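Local coordinates for protein Bd3459 (Bdellovibrio bacteriovorus, PDB 5CEC) that is a predatory endopeptidase that binds an ankyrin-repeat immunity protein and probably cleaves peptidoglycan peptides, as serine-type D-Ala-D-Ala peptidases of its family do, at residues L84-F90 / A238-I243; T231-S237 / Y432-A438; M332-K337 / M350-A356; S372-I378 / N413-I419. The protein carries 1 engineered substitution. All blocks are in the same frame, centred on the assembly; numbering follows the deposited sequence. Where two conformers were deposited one is given.

Contact 1 (L84-F90 / A238-I243); sequences LGPDYRF and APLKTI
The first turn of helix 240-250 docks through its first backbone amides onto the loop 84-90, which runs from helix 72-84 into strand 91-98. Gly85, just past that helix, has positive phi (93/145) and opens a type I turn to Tyr88, closed by Tyr88 N to Gly85 O at 3.1 Å. In register, Pro86 CA lies 4.8 Å from Lys241 CA, and Arg89 CA 4.8 Å from Pro239 CA. Along 238-243, Ala238 CA is 3.8 Å from Arg89 NH1, which forms a salt bridge with Asp430. Pro239 is the N-cap residue; Pro239 CD lies over one face of the Arg89 guanidinium, 3.6 Å from Arg89 NH2. Leu240 N donates to Tyr88 O (2.7 Å), and the Leu240 side chain (chi1 t, chi2 p) spreads between Leu84 (Leu240 CD2 to Leu84 CB 4.0 Å) and the Phe90 ring edge (Leu240 CD1 to Phe90 CE1 4.1 Å). Lys241 N donates to Pro86 O (2.9 Å), while Lys241 NZ and Asp87 OD1 both bond to Tyr326. Ile243 CD1 reaches Phe90 CD1 at 3.8 Å. Two loop carbonyls thus accept from first-turn amides that lack a preceding helical turn, with Leu84, Phe90, Leu240 and Ile243 making apolar contacts beside them.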
loop_
_atom_site.group_PDB
_atom_site.type_symbol
_atom_site.label_atom_id
_atom_site.label_comp_id
_atom_site.label_asym_id
_atom_site.label_seq_id
_atom_site.Cartn_x
_atom_site.Cartn_y
_atom_site.Cartn_z
ATOM N N LEU A 84 7.618 15.918 13.704
ATOM C CA LEU A 84 7.266 15.186 14.930
ATOM C C LEU A 84 8.352 14.318 15.517
ATOM O O LEU A 84 8.418 14.148 16.744
ATOM C CB LEU A 84 6.034 14.333 14.677
ATOM C CG LEU A 84 4.790 15.074 14.174
ATOM C CD1 LEU A 84 3.731 14.055 13.806
ATOM C CD2 LEU A 84 4.276 16.069 15.195
ATOM N N GLY A 85 9.174 13.745 14.651
ATOM C CA GLY A 85 10.181 12.765 15.034
ATOM C C GLY A 85 9.629 11.346 14.899
ATOM O O GLY A 85 8.463 11.090 15.181
ATOM N N PRO A 86 10.488 10.397 14.495
ATOM C CA PRO A 86 10.011 9.021 14.290
ATOM C C PRO A 86 9.543 8.291 15.537
ATOM O O PRO A 86 8.830 7.301 15.407
ATOM C CB PRO A 86 11.230 8.310 13.690
ATOM C CG PRO A 86 12.399 9.091 14.207
ATOM C CD PRO A 86 11.936 10.516 14.277
ATOM N N ASP A 87 9.941 8.772 16.710
ATOM C CA ASP A 87 9.533 8.166 17.968
ATOM C C ASP A 87 8.361 8.884 18.615
ATOM O O ASP A 87 7.946 8.539 19.732
ATOM C CB ASP A 87 10.731 8.106 18.899
ATOM C CG ASP A 87 11.858 7.254 18.331
ATOM O OD1 ASP A 87 11.589 6.074 18.044
ATOM O OD2 ASP A 87 13.005 7.751 18.186
ATOM N N TYR A 88 7.793 9.870 17.920
ATOM C CA TYR A 88 6.652 10.630 18.464
ATOM C C TYR A 88 5.464 9.677 18.681
ATOM O O TYR A 88 5.205 8.813 17.832
ATOM C CB TYR A 88 6.232 11.718 17.472
ATOM C CG TYR A 88 5.055 12.537 17.922
ATOM C CD1 TYR A 88 5.213 13.573 18.829
ATOM C CD2 TYR A 88 3.761 12.279 17.448
ATOM C CE1 TYR A 88 4.144 14.329 19.252
ATOM C CE2 TYR A 88 2.687 13.042 17.850
ATOM C CZ TYR A 88 2.876 14.059 18.770
ATOM O OH TYR A 88 1.810 14.827 19.185
ATOM N N ARG A 89 4.730 9.871 19.775
ATOM C CA ARG A 89 3.469 9.179 19.990
ATOM C C ARG A 89 2.323 10.174 20.163
ATOM O O ARG A 89 2.489 11.224 20.772
ATOM C CB ARG A 89 3.578 8.277 21.214
ATOM C CG ARG A 89 4.544 7.128 21.033
ATOM C CD ARG A 89 4.856 6.440 22.336
ATOM N NE ARG A 89 5.788 5.338 22.190
ATOM C CZ ARG A 89 5.457 4.054 22.078
ATOM N NH1 ARG A 89 4.193 3.667 21.961
ATOM N NH2 ARG A 89 6.420 3.145 21.997
ATOM N N PHE A 90 1.172 9.832 19.580
ATOM C CA PHE A 90 -0.033 10.606 19.722
ATOM C C PHE A 90 -0.628 10.217 21.062
ATOM O O PHE A 90 -0.977 9.054 21.280
ATOM C CB PHE A 90 -0.984 10.270 18.574
ATOM C CG PHE A 90 -0.463 10.754 17.242
ATOM C CD1 PHE A 90 0.396 9.982 16.470
ATOM C CD2 PHE A 90 -0.807 12.015 16.777
ATOM C CE1 PHE A 90 0.911 10.462 15.269
ATOM C CE2 PHE A 90 -0.284 12.508 15.579
ATOM C CZ PHE A 90 0.562 11.720 14.818
ATOM N N ALA A 238 1.169 3.758 19.040
ATOM C CA ALA A 238 2.464 3.271 18.558
ATOM C C ALA A 238 3.286 4.480 18.083
ATOM O O ALA A 238 2.725 5.525 17.700
ATOM C CB ALA A 238 2.266 2.245 17.421
ATOM N N PRO A 239 4.608 4.329 18.072
ATOM C CA PRO A 239 5.403 5.466 17.603
ATOM C C PRO A 239 5.102 5.797 16.145
ATOM O O PRO A 239 4.681 4.936 15.353
ATOM C CB PRO A 239 6.843 5.015 17.784
ATOM C CG PRO A 239 6.815 3.551 18.022
ATOM C CD PRO A 239 5.437 3.179 18.484
ATOM N N LEU A 240 5.381 7.045 15.784
ATOM C CA LEU A 240 5.128 7.509 14.430
ATOM C C LEU A 240 5.748 6.616 13.359
ATOM O O LEU A 240 5.106 6.356 12.342
ATOM C CB LEU A 240 5.614 8.953 14.261
ATOM C CG LEU A 240 5.407 9.558 12.880
ATOM C CD1 LEU A 240 3.943 9.739 12.544
ATOM C CD2 LEU A 240 6.184 10.849 12.735
ATOM N N LYS A 241 6.957 6.116 13.597
ATOM C CA LYS A 241 7.594 5.239 12.613
ATOM C C LYS A 241 6.677 4.047 12.257
ATOM O O LYS A 241 6.656 3.616 11.118
ATOM C CB LYS A 241 8.982 4.768 13.086
ATOM C CG LYS A 241 8.947 3.916 14.349
ATOM C CD LYS A 241 10.278 3.477 14.915
ATOM C CE LYS A 241 10.008 2.634 16.145
ATOM N NZ LYS A 241 11.189 1.916 16.666
ATOM N N THR A 242 6.014 3.483 13.269
ATOM C CA THR A 242 5.107 2.349 13.083
ATOM C C THR A 242 3.870 2.750 12.254
ATOM O O THR A 242 3.405 2.008 11.375
ATOM C CB THR A 242 4.699 1.764 14.431
ATOM O OG1 THR A 242 5.884 1.413 15.140
ATOM C CG2 THR A 242 3.748 0.585 14.295
ATOM N N ILE A 243 3.303 3.883 12.604
ATOM C CA ILE A 243 2.154 4.428 11.861
ATOM C C ILE A 243 2.530 4.638 10.390
ATOM O O ILE A 243 1.777 4.290 9.463
ATOM C CB ILE A 243 1.644 5.735 12.511
ATOM C CG1 ILE A 243 1.098 5.421 13.914
ATOM C CG2 ILE A 243 0.591 6.426 11.605
ATOM C CD1 ILE A 243 0.826 6.670 14.721
#

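Contact 2 (T231-S237 / Y432-A438); sequences TTMVLMS and YSYLTKA. With SO4 (sulfate ion), chain G.
The C-terminal tail completes one edge of a mixed sheet here: short strand 436-437 lies antiparallel beside strand 231-236, whose other flank pairs with strand 91-98. Val234 and Thr436 form a hydrogen-bonded pair (CA-CA 5.3 Å), with Val234 N to Thr436 O at 2.7 Å and Thr436 N to Val234 O at 3.1 Å. Met233 and Lys437 form the next, non-hydrogen-bonded pair (CA-CA 4.4 Å), and Ala438 N to Thr232 O (2.9 Å) adds a further rung. Going back along the segment, extended backbone persists through Leu435 (-62/127) and Tyr434 (-54/143), and Ser433 (-89/-6) is turned, so pairing gives way to side-chain and water links. Ser433 OG donates to Met236 O (2.7 Å); a water accepts from Met236 N (3.0 Å) and can donate to Tyr432 O (3.0 Å) and Tyr434 O (2.8 Å). As the outermost strand of this sheet within the chain, 436-437 leaves Thr436 exposed beside Val234. On the face toward helix 118-130, Leu435 CD2 (chi2 t) lies 4.0 Å from Met233 CB and 3.9 Å from Leu235 CB; Leu435 and Met233 also touch Met131, and Leu235 touches Phe123 of that helix. Met233, m at all three chi angles, brings SD 3.7 Å from Lys437 CG. Thr232 OG1 donates to O4 of a sulfate ion, probably from the crystallisation liquor, at 2.8 Å.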
loop_
_atom_site.group_PDB
_atom_site.type_symbol
_atom_site.label_atom_id
_atom_site.label_comp_id
_atom_site.label_asym_id
_atom_site.label_seq_id
_atom_site.Cartn_x
_atom_site.Cartn_y
_atom_site.Cartn_z
ATOM N N THR A 231 -9.429 11.716 36.945
ATOM C CA THR A 231 -8.063 11.262 36.772
ATOM C C THR A 231 -7.770 11.281 35.262
ATOM O O THR A 231 -8.564 10.799 34.484
ATOM C CB THR A 231 -7.845 9.812 37.270
ATOM O OG1 THR A 231 -8.203 9.675 38.655
ATOM C CG2 THR A 231 -6.396 9.411 37.087
ATOM N N THR A 232 -6.614 11.814 34.875
ATOM C CA THR A 232 -6.185 11.831 33.486
ATOM C C THR A 232 -5.373 10.595 33.207
ATOM O O THR A 232 -4.343 10.353 33.818
ATOM C CB THR A 232 -5.350 13.076 33.170
ATOM O OG1 THR A 232 -6.106 14.234 33.525
ATOM C CG2 THR A 232 -4.992 13.137 31.682
ATOM N N MET A 233 -5.865 9.805 32.273
ATOM C CA MET A 233 -5.220 8.613 31.801
ATOM C C MET A 233 -4.757 8.904 30.367
ATOM O O MET A 233 -5.402 9.685 29.642
ATOM C CB MET A 233 -6.211 7.442 31.860
ATOM C CG MET A 233 -6.821 7.209 33.243
ATOM S SD MET A 233 -5.598 6.746 34.467
ATOM C CE MET A 233 -5.227 5.083 33.905
ATOM N N VAL A 234 -3.639 8.311 29.965
ATOM C CA VAL A 234 -3.120 8.498 28.612
ATOM C C VAL A 234 -3.072 7.163 27.892
ATOM O O VAL A 234 -2.661 6.136 28.453
ATOM C CB VAL A 234 -1.755 9.237 28.560
ATOM C CG1 VAL A 234 -0.623 8.407 29.148
ATOM C CG2 VAL A 234 -1.421 9.638 27.130
ATOM N N LEU A 235 -3.526 7.199 26.641
ATOM C CA LEU A 235 -3.461 6.076 25.720
ATOM C C LEU A 235 -2.555 6.515 24.576
ATOM O O LEU A 235 -2.982 7.216 23.654
ATOM C CB LEU A 235 -4.858 5.748 25.177
ATOM C CG LEU A 235 -4.934 4.523 24.253
ATOM C CD1 LEU A 235 -5.012 3.246 25.078
ATOM C CD2 LEU A 235 -6.119 4.651 23.298
ATOM N N MET A 236 -1.299 6.108 24.614
ATOM C CA MET A 236 -0.356 6.519 23.584
ATOM C C MET A 236 -0.463 5.619 22.367
ATOM O O MET A 236 -0.572 4.402 22.483
ATOM C CB MET A 236 1.064 6.485 24.087
ATOM C CG MET A 236 1.304 7.394 25.260
ATOM S SD MET A 236 3.032 7.819 25.460
ATOM C CE MET A 236 3.673 6.243 26.005
ATOM N N SER A 237 -0.429 6.223 21.184
ATOM C CA SER A 237 -0.280 5.441 19.968
ATOM C C SER A 237 1.048 4.721 19.942
ATOM O O SER A 237 1.975 5.057 20.698
ATOM C CB SER A 237 -0.378 6.318 18.720
ATOM O OG SER A 237 0.777 7.121 18.557
ATOM N N TYR A 432 3.829 0.059 24.988
ATOM C CA TYR A 432 3.789 1.308 25.773
ATOM C C TYR A 432 2.475 2.058 25.662
ATOM O O TYR A 432 2.335 3.150 26.204
ATOM C CB TYR A 432 4.995 2.201 25.442
ATOM C CG TYR A 432 6.299 1.512 25.756
ATOM C CD1 TYR A 432 6.800 1.471 27.068
ATOM C CD2 TYR A 432 7.015 0.856 24.758
ATOM C CE1 TYR A 432 7.982 0.807 27.355
ATOM C CE2 TYR A 432 8.213 0.211 25.040
ATOM C CZ TYR A 432 8.674 0.177 26.339
ATOM O OH TYR A 432 9.851 -0.465 26.622
ATOM N N SER A 433 1.488 1.437 24.998
ATOM C CA SER A 433 0.197 2.066 24.777
ATOM C C SER A 433 -0.818 1.840 25.873
ATOM O O SER A 433 -1.887 2.436 25.840
ATOM C CB SER A 433 -0.411 1.577 23.456
ATOM O OG SER A 433 0.415 1.925 22.343
ATOM N N TYR A 434 -0.495 1.000 26.852
ATOM C CA TYR A 434 -1.426 0.729 27.931
ATOM C C TYR A 434 -1.897 2.020 28.593
ATOM O O TYR A 434 -1.125 2.969 28.754
ATOM C CB TYR A 434 -0.798 -0.169 28.974
ATOM C CG TYR A 434 -0.435 -1.552 28.472
ATOM C CD1 TYR A 434 -1.425 -2.484 28.200
ATOM C CD2 TYR A 434 0.897 -1.948 28.314
ATOM C CE1 TYR A 434 -1.116 -3.758 27.787
ATOM C CE2 TYR A 434 1.214 -3.228 27.889
ATOM C CZ TYR A 434 0.199 -4.124 27.611
ATOM O OH TYR A 434 0.478 -5.399 27.216
ATOM N N LEU A 435 -3.162 2.059 28.985
ATOM C CA LEU A 435 -3.692 3.226 29.668
ATOM C C LEU A 435 -2.962 3.432 30.957
ATOM O O LEU A 435 -2.940 2.541 31.797
ATOM C CB LEU A 435 -5.133 3.061 30.065
ATOM C CG LEU A 435 -6.280 3.437 29.217
ATOM C CD1 LEU A 435 -7.597 3.188 29.953
ATOM C CD2 LEU A 435 -6.167 4.900 28.781
ATOM N N THR A 436 -2.453 4.639 31.146
ATOM C CA THR A 436 -1.611 4.921 32.297
ATOM C C THR A 436 -1.918 6.324 32.814
ATOM O O THR A 436 -2.257 7.211 32.038
ATOM C CB THR A 436 -0.147 4.819 31.877
ATOM O OG1 THR A 436 0.025 3.592 31.147
ATOM C CG2 THR A 436 0.754 4.800 33.086
ATOM N N LYS A 437 -1.805 6.536 34.116
ATOM C CA LYS A 437 -1.974 7.871 34.667
ATOM C C LYS A 437 -0.982 8.815 34.041
ATOM O O LYS A 437 0.186 8.457 33.842
ATOM C CB LYS A 437 -1.739 7.852 36.170
ATOM C CG LYS A 437 -2.937 7.408 36.989
ATOM C CD LYS A 437 -2.782 7.805 38.468
ATOM C CE LYS A 437 -2.932 9.314 38.676
ATOM N NZ LYS A 437 -2.703 9.756 40.078
ATOM N N ALA A 438 -1.429 10.033 33.771
ATOM C CA ALA A 438 -0.560 11.071 33.208
ATOM C C ALA A 438 0.586 11.427 34.152
ATOM O O ALA A 438 1.695 11.757 33.693
ATOM C CB ALA A 438 -1.375 12.312 32.883
HETATM S S SO4 G . -4.404 17.467 32.443
HETATM O O1 SO4 G . -2.959 17.776 32.416
HETATM O O2 SO4 G . -4.787 16.794 31.174
HETATM O O3 SO4 G . -5.181 18.729 32.584
HETATM O O4 SO4 G . -4.623 16.571 33.601
HETATM O O HOH W 1 -0.046 4.799 26.986
#

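Contact 3 (M332-K337 / M350-A356); sequences MAVAAK and MAGSTTA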
loop_
_atom_site.group_PDB
_atom_site.type_symbol
_atom_site.label_atom_id
_atom_site.label_comp_id
_atom_site.label_asym_id
_atom_site.label_seq_id
_atom_site.Cartn_x
_atom_site.Cartn_y
_atom_site.Cartn_z
ATOM N N MET A 332 9.163 2.427 5.385
ATOM C CA MET A 332 8.770 2.085 4.010
ATOM C C MET A 332 8.935 0.599 3.788
ATOM O O MET A 332 9.659 -0.081 4.532
ATOM C CB MET A 332 9.625 2.801 2.960
ATOM C CG MET A 332 9.298 4.262 2.823
ATOM S SD MET A 332 10.512 5.187 1.868
ATOM C CE MET A 332 10.250 4.412 0.285
ATOM N N ALA A 333 8.163 0.070 2.834
ATOM C CA ALA A 333 8.042 -1.370 2.633
ATOM C C ALA A 333 9.276 -1.945 1.952
ATOM O O ALA A 333 9.886 -1.304 1.094
ATOM C CB ALA A 333 6.827 -1.654 1.789
ATOM N N VAL A 334 9.596 -3.182 2.292
ATOM C CA VAL A 334 10.732 -3.920 1.753
ATOM C C VAL A 334 10.218 -5.009 0.809
ATOM O O VAL A 334 9.390 -5.873 1.183
ATOM C CB VAL A 334 11.598 -4.530 2.866
ATOM C CG1 VAL A 334 12.773 -5.278 2.269
ATOM C CG2 VAL A 334 12.088 -3.431 3.794
ATOM N N ALA A 335 10.691 -4.929 -0.431
ATOM C CA ALA A 335 10.262 -5.856 -1.473
ATOM C C ALA A 335 10.435 -7.311 -1.031
ATOM O O ALA A 335 11.525 -7.704 -0.547
ATOM C CB ALA A 335 11.068 -5.644 -2.725
ATOM N N ALA A 336 9.366 -8.088 -1.181
ATOM C CA ALA A 336 9.294 -9.518 -0.864
ATOM C C ALA A 336 9.352 -9.883 0.601
ATOM O O ALA A 336 9.052 -11.001 0.941
ATOM C CB ALA A 336 10.304 -10.327 -1.673
ATOM N N LYS A 337 9.782 -8.979 1.455
ATOM C CA LYS A 337 9.872 -9.250 2.891
ATOM C C LYS A 337 8.621 -8.788 3.628
ATOM O O LYS A 337 8.168 -9.448 4.543
ATOM C CB LYS A 337 11.099 -8.538 3.468
ATOM C CG LYS A 337 12.400 -8.994 2.829
ATOM C CD LYS A 337 12.880 -10.305 3.424
ATOM C CE LYS A 337 13.580 -10.066 4.774
ATOM N NZ LYS A 337 14.426 -11.220 5.194
ATOM N N MET A 350 15.160 -7.422 -6.867
ATOM C CA MET A 350 14.626 -6.516 -5.856
ATOM C C MET A 350 14.318 -7.168 -4.524
ATOM O O MET A 350 14.271 -6.488 -3.508
ATOM C CB MET A 350 13.348 -5.841 -6.352
ATOM C CG MET A 350 13.593 -4.813 -7.451
ATOM S SD MET A 350 12.113 -4.064 -8.132
ATOM C CE MET A 350 11.295 -5.453 -8.907
ATOM N N ALA A 351 13.986 -8.460 -4.541
ATOM C CA ALA A 351 13.548 -9.129 -3.323
ATOM C C ALA A 351 14.629 -9.006 -2.263
ATOM O O ALA A 351 15.748 -9.401 -2.473
ATOM C CB ALA A 351 13.208 -10.577 -3.627
ATOM N N GLY A 352 14.244 -8.470 -1.109
ATOM C CA GLY A 352 15.133 -8.334 0.030
ATOM C C GLY A 352 16.158 -7.226 -0.042
ATOM O O GLY A 352 16.886 -7.016 0.927
ATOM N N SER A 353 16.295 -6.581 -1.208
ATOM C CA SER A 353 17.300 -5.529 -1.412
ATOM C C SER A 353 16.699 -4.139 -1.516
ATOM O O SER A 353 17.416 -3.154 -1.418
ATOM C CB SER A 353 18.049 -5.786 -2.717
ATOM O OG SER A 353 17.203 -5.615 -3.841
ATOM N N THR A 354 15.402 -4.056 -1.786
ATOM C CA THR A 354 14.764 -2.832 -2.257
ATOM C C THR A 354 13.709 -2.392 -1.255
ATOM O O THR A 354 12.871 -3.186 -0.845
ATOM C CB THR A 354 14.167 -3.081 -3.633
ATOM O OG1 THR A 354 15.232 -3.438 -4.509
ATOM C CG2 THR A 354 13.470 -1.855 -4.186
ATOM N N THR A 355 13.779 -1.116 -0.883
ATOM C CA THR A 355 12.825 -0.485 0.032
ATOM C C THR A 355 12.094 0.519 -0.820
ATOM O O THR A 355 12.744 1.419 -1.363
ATOM C CB THR A 355 13.531 0.191 1.214
ATOM O OG1 THR A 355 14.419 -0.756 1.843
ATOM C CG2 THR A 355 12.582 0.703 2.223
ATOM N N ALA A 356 10.786 0.423 -0.962
ATOM C CA ALA A 356 10.116 1.220 -2.007
ATOM C C ALA A 356 8.646 1.469 -1.709
ATOM O O ALA A 356 7.994 0.687 -0.994
ATOM C CB ALA A 356 10.254 0.570 -3.366
HETATM O O HOH W 2 6.580 1.748 1.117
#
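The segments run antiparallel, with Val334 facing Thr355 as a non-hydrogen-bonded pair (CA-CA 4.4 Å). On either side of that pair, Ala356 N donates to Ala333 O (2.8 Å) and Ala335 N to Thr354 O (2.8 Å). A water bridges the other side of the Ala333/Ala356 pair, accepting from Ala333 N (2.9 Å) and donating to Ala356 O (2.8 Å). Beyond Ala335 both segments turn: Ala336 (69/-16) and Gly352 (76/-9) have positive phi, yet Gly352 N still reaches Ala335 O at 2.9 Å. Small side chains let the turns close up. Ala336 CB meets Ala351 CB at 3.5 Å, and Ala335 CB packs against Met350 CB at 4.3 Å. At the other end Met332 CB touches Thr355 CG2 (3.7 Å); the Met332 side chain also packs on Asn248 of helix 240-250 and touches what is probably the SxxK-type site. Short strand 333-334 is the outermost one, within this chain, of the sheet holding strands 354-361, 364-373 and 376-385. Strand 354-361 leads on to a probable K(T/S)G-type motif, as in penicillin-binding proteins and beta-lactamases. Three main-chain hydrogen bonds thus join the segments in a buried setting, where small side chains allow close approach.

Contact 4 (S372-I378 / N413-I419); sequences STKNGEI and NGGPKAI. With SO4 (sulfate ion), chain F.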
loop_
_atom_site.group_PDB
_atom_site.type_symbol
_atom_site.label_atom_id
_atom_site.label_comp_id
_atom_site.label_asym_id
_atom_site.label_seq_id
_atom_site.Cartn_x
_atom_site.Cartn_y
_atom_site.Cartn_z
ATOM N N SER A 372 19.674 -1.726 -2.402
ATOM C CA SER A 372 20.901 -2.120 -1.748
ATOM C C SER A 372 21.605 -3.036 -2.741
ATOM O O SER A 372 21.072 -4.076 -3.135
ATOM C CB SER A 372 20.601 -2.847 -0.445
ATOM O OG SER A 372 21.798 -3.320 0.139
ATOM N N THR A 373 22.767 -2.589 -3.180
ATOM C CA THR A 373 23.561 -3.283 -4.197
ATOM C C THR A 373 24.939 -3.651 -3.662
ATOM O O THR A 373 25.335 -3.187 -2.593
ATOM C CB THR A 373 23.678 -2.413 -5.471
ATOM O OG1 THR A 373 24.619 -1.348 -5.262
ATOM C CG2 THR A 373 22.318 -1.805 -5.872
ATOM N N LYS A 374 25.684 -4.462 -4.426
ATOM C CA LYS A 374 27.095 -4.718 -4.137
ATOM C C LYS A 374 27.868 -3.415 -3.978
ATOM O O LYS A 374 28.736 -3.334 -3.134
ATOM C CB LYS A 374 27.729 -5.563 -5.246
ATOM C CG LYS A 374 29.158 -6.029 -4.981
ATOM C CD LYS A 374 29.555 -7.167 -5.916
ATOM C CE LYS A 374 28.787 -8.457 -5.602
ATOM N NZ LYS A 374 29.548 -9.701 -5.932
ATOM N N ASN A 375 27.531 -2.403 -4.775
ATOM C CA ASN A 375 28.125 -1.065 -4.665
ATOM C C ASN A 375 27.560 -0.101 -3.615
ATOM O O ASN A 375 28.104 1.005 -3.475
ATOM C CB ASN A 375 28.033 -0.332 -5.985
ATOM C CG ASN A 375 28.882 -0.947 -7.064
ATOM O OD1 ASN A 375 29.668 -1.869 -6.825
ATOM N ND2 ASN A 375 28.724 -0.437 -8.280
ATOM N N GLY A 376 26.567 -0.513 -2.842
ATOM C CA GLY A 376 25.969 0.330 -1.809
ATOM C C GLY A 376 24.529 0.730 -2.108
ATOM O O GLY A 376 23.874 0.209 -3.030
ATOM N N GLU A 377 24.048 1.652 -1.282
ATOM C CA GLU A 377 22.666 2.061 -1.260
ATOM C C GLU A 377 22.475 3.115 -2.331
ATOM O O GLU A 377 23.223 4.085 -2.390
ATOM C CB GLU A 377 22.325 2.655 0.099
ATOM C CG GLU A 377 20.912 3.194 0.230
ATOM C CD GLU A 377 20.636 3.969 1.519
ATOM O OE1 GLU A 377 21.558 4.290 2.288
ATOM O OE2 GLU A 377 19.469 4.288 1.753
ATOM N N ILE A 378 21.485 2.923 -3.192
ATOM C CA ILE A 378 21.203 3.858 -4.278
ATOM C C ILE A 378 19.744 4.291 -4.197
ATOM O O ILE A 378 18.834 3.448 -4.169
ATOM C CB ILE A 378 21.482 3.250 -5.649
ATOM C CG1 ILE A 378 22.889 2.664 -5.734
ATOM C CG2 ILE A 378 21.258 4.278 -6.760
ATOM C CD1 ILE A 378 23.120 1.883 -6.973
ATOM N N ASN A 413 24.994 -2.170 -10.766
ATOM C CA ASN A 413 25.751 -1.880 -9.534
ATOM C C ASN A 413 26.156 -3.165 -8.791
ATOM O O ASN A 413 26.220 -3.189 -7.545
ATOM C CB ASN A 413 24.879 -0.955 -8.675
ATOM C CG ASN A 413 24.909 0.454 -9.192
ATOM O OD1 ASN A 413 25.855 1.173 -8.922
ATOM N ND2 ASN A 413 23.918 0.839 -9.979
ATOM N N GLY A 414 26.425 -4.225 -9.576
ATOM C CA GLY A 414 26.925 -5.511 -9.067
ATOM C C GLY A 414 25.966 -6.486 -8.462
ATOM O O GLY A 414 26.399 -7.482 -7.855
ATOM N N GLY A 415 24.670 -6.252 -8.685
ATOM C CA GLY A 415 23.632 -7.125 -8.182
ATOM C C GLY A 415 23.186 -6.741 -6.788
ATOM O O GLY A 415 23.754 -5.822 -6.175
ATOM N N PRO A 416 22.211 -7.486 -6.242
ATOM C CA PRO A 416 21.585 -7.114 -5.004
ATOM C C PRO A 416 22.429 -7.505 -3.811
ATOM O O PRO A 416 23.239 -8.466 -3.869
ATOM C CB PRO A 416 20.271 -7.912 -5.024
ATOM C CG PRO A 416 20.577 -9.122 -5.811
ATOM C CD PRO A 416 21.488 -8.594 -6.899
ATOM N N LYS A 417 22.232 -6.743 -2.747
ATOM C CA LYS A 417 22.724 -7.095 -1.427
ATOM C C LYS A 417 21.545 -7.020 -0.491
ATOM O O LYS A 417 20.891 -5.986 -0.396
ATOM C CB LYS A 417 23.842 -6.149 -0.988
ATOM C CG LYS A 417 24.416 -6.465 0.389
ATOM C CD LYS A 417 25.479 -5.468 0.830
ATOM C CE LYS A 417 26.162 -5.950 2.104
ATOM N NZ LYS A 417 26.572 -4.819 2.982
ATOM N N ALA A 418 21.280 -8.111 0.221
ATOM C CA ALA A 418 20.168 -8.168 1.155
ATOM C C ALA A 418 20.370 -7.141 2.253
ATOM O O ALA A 418 21.465 -7.047 2.834
ATOM C CB ALA A 418 20.027 -9.566 1.743
ATOM N N ILE A 419 19.329 -6.357 2.532
ATOM C CA ILE A 419 19.372 -5.455 3.683
ATOM C C ILE A 419 19.142 -6.224 4.972
ATOM O O ILE A 419 18.655 -7.353 4.961
ATOM C CB ILE A 419 18.399 -4.263 3.561
ATOM C CG1 ILE A 419 16.939 -4.703 3.563
ATOM C CG2 ILE A 419 18.720 -3.484 2.304
ATOM C CD1 ILE A 419 15.962 -3.547 3.671
HETATM S S SO4 F . 23.468 -11.317 0.032
HETATM O O1 SO4 F . 22.898 -12.596 0.515
HETATM O O2 SO4 F . 24.556 -11.573 -0.950
HETATM O O3 SO4 F . 22.386 -10.545 -0.604
HETATM O O4 SO4 F . 24.011 -10.566 1.189
#
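Two successive glycines with positive phi, Gly414 (80/14) and Gly415 (88/179), carry segment 413-419 round the turn 373-376. Gly414 is the C-prime residue of a Schellman motif ending helix 394-411, and a CB there would clash with Lys374 CB. Gly415 has backbone angles that call for glycine. The bonds to the turn and its strand come from Asn413, Gly415 and Lys417. Gly415 O accepts from Lys374 N at 2.9 Å. Asn413 O takes Asn375 N at 3.2 Å, with a weak bond from Asn375 ND2 to Asn413 OD1 (3.4 Å); Asn413 ND2 itself is bound to Leu409 O. Past the single bridge of Thr373 with Pro416 (CA-CA 4.4 Å), Lys417 N donates to Ser372 O (2.9 Å). Ser372 OG donates to Lys417 O (2.9 Å). Ser372 CB packs on Ile419 CG2 at 3.4 Å. A sulfate ion, probably from the crystallisation liquor, accepts Ala418 N through O3 at 2.8 Å. Inside the turn, Thr373 N and OG1 both bond to Gly376 O (3.0 and 2.8 Å). This is a beta hairpin whose two strands, 364-373 and 376-385, are joined by a type I turn from Thr373 to Gly376, laid against the segment that leaves helix 394-411 through a Schellman motif.

How the contacts relate
From the N terminus, loop 84-90 waits for 238-243 to close contact 1, and strand 231-236 leads into it. The same strand opens contact 2, closed only by the C-terminal tail, so contacts 1 and 2 cross; they touch where Phe90 O meets Ser237 N. Contact 3 is a short closure over the 13-residue step from 332-337 to 350-356. Contact 4, next in series, closes the loop from 372-378 to 413-419, which holds helix 394-411; both nest inside the loop of contact 2. They adjoin through Ser353 O with Ser372 N and Gly352 O with Ile419 N. Contact 2 ties the tail to a separate mixed sheet, about 35 Å between centres from contact 3.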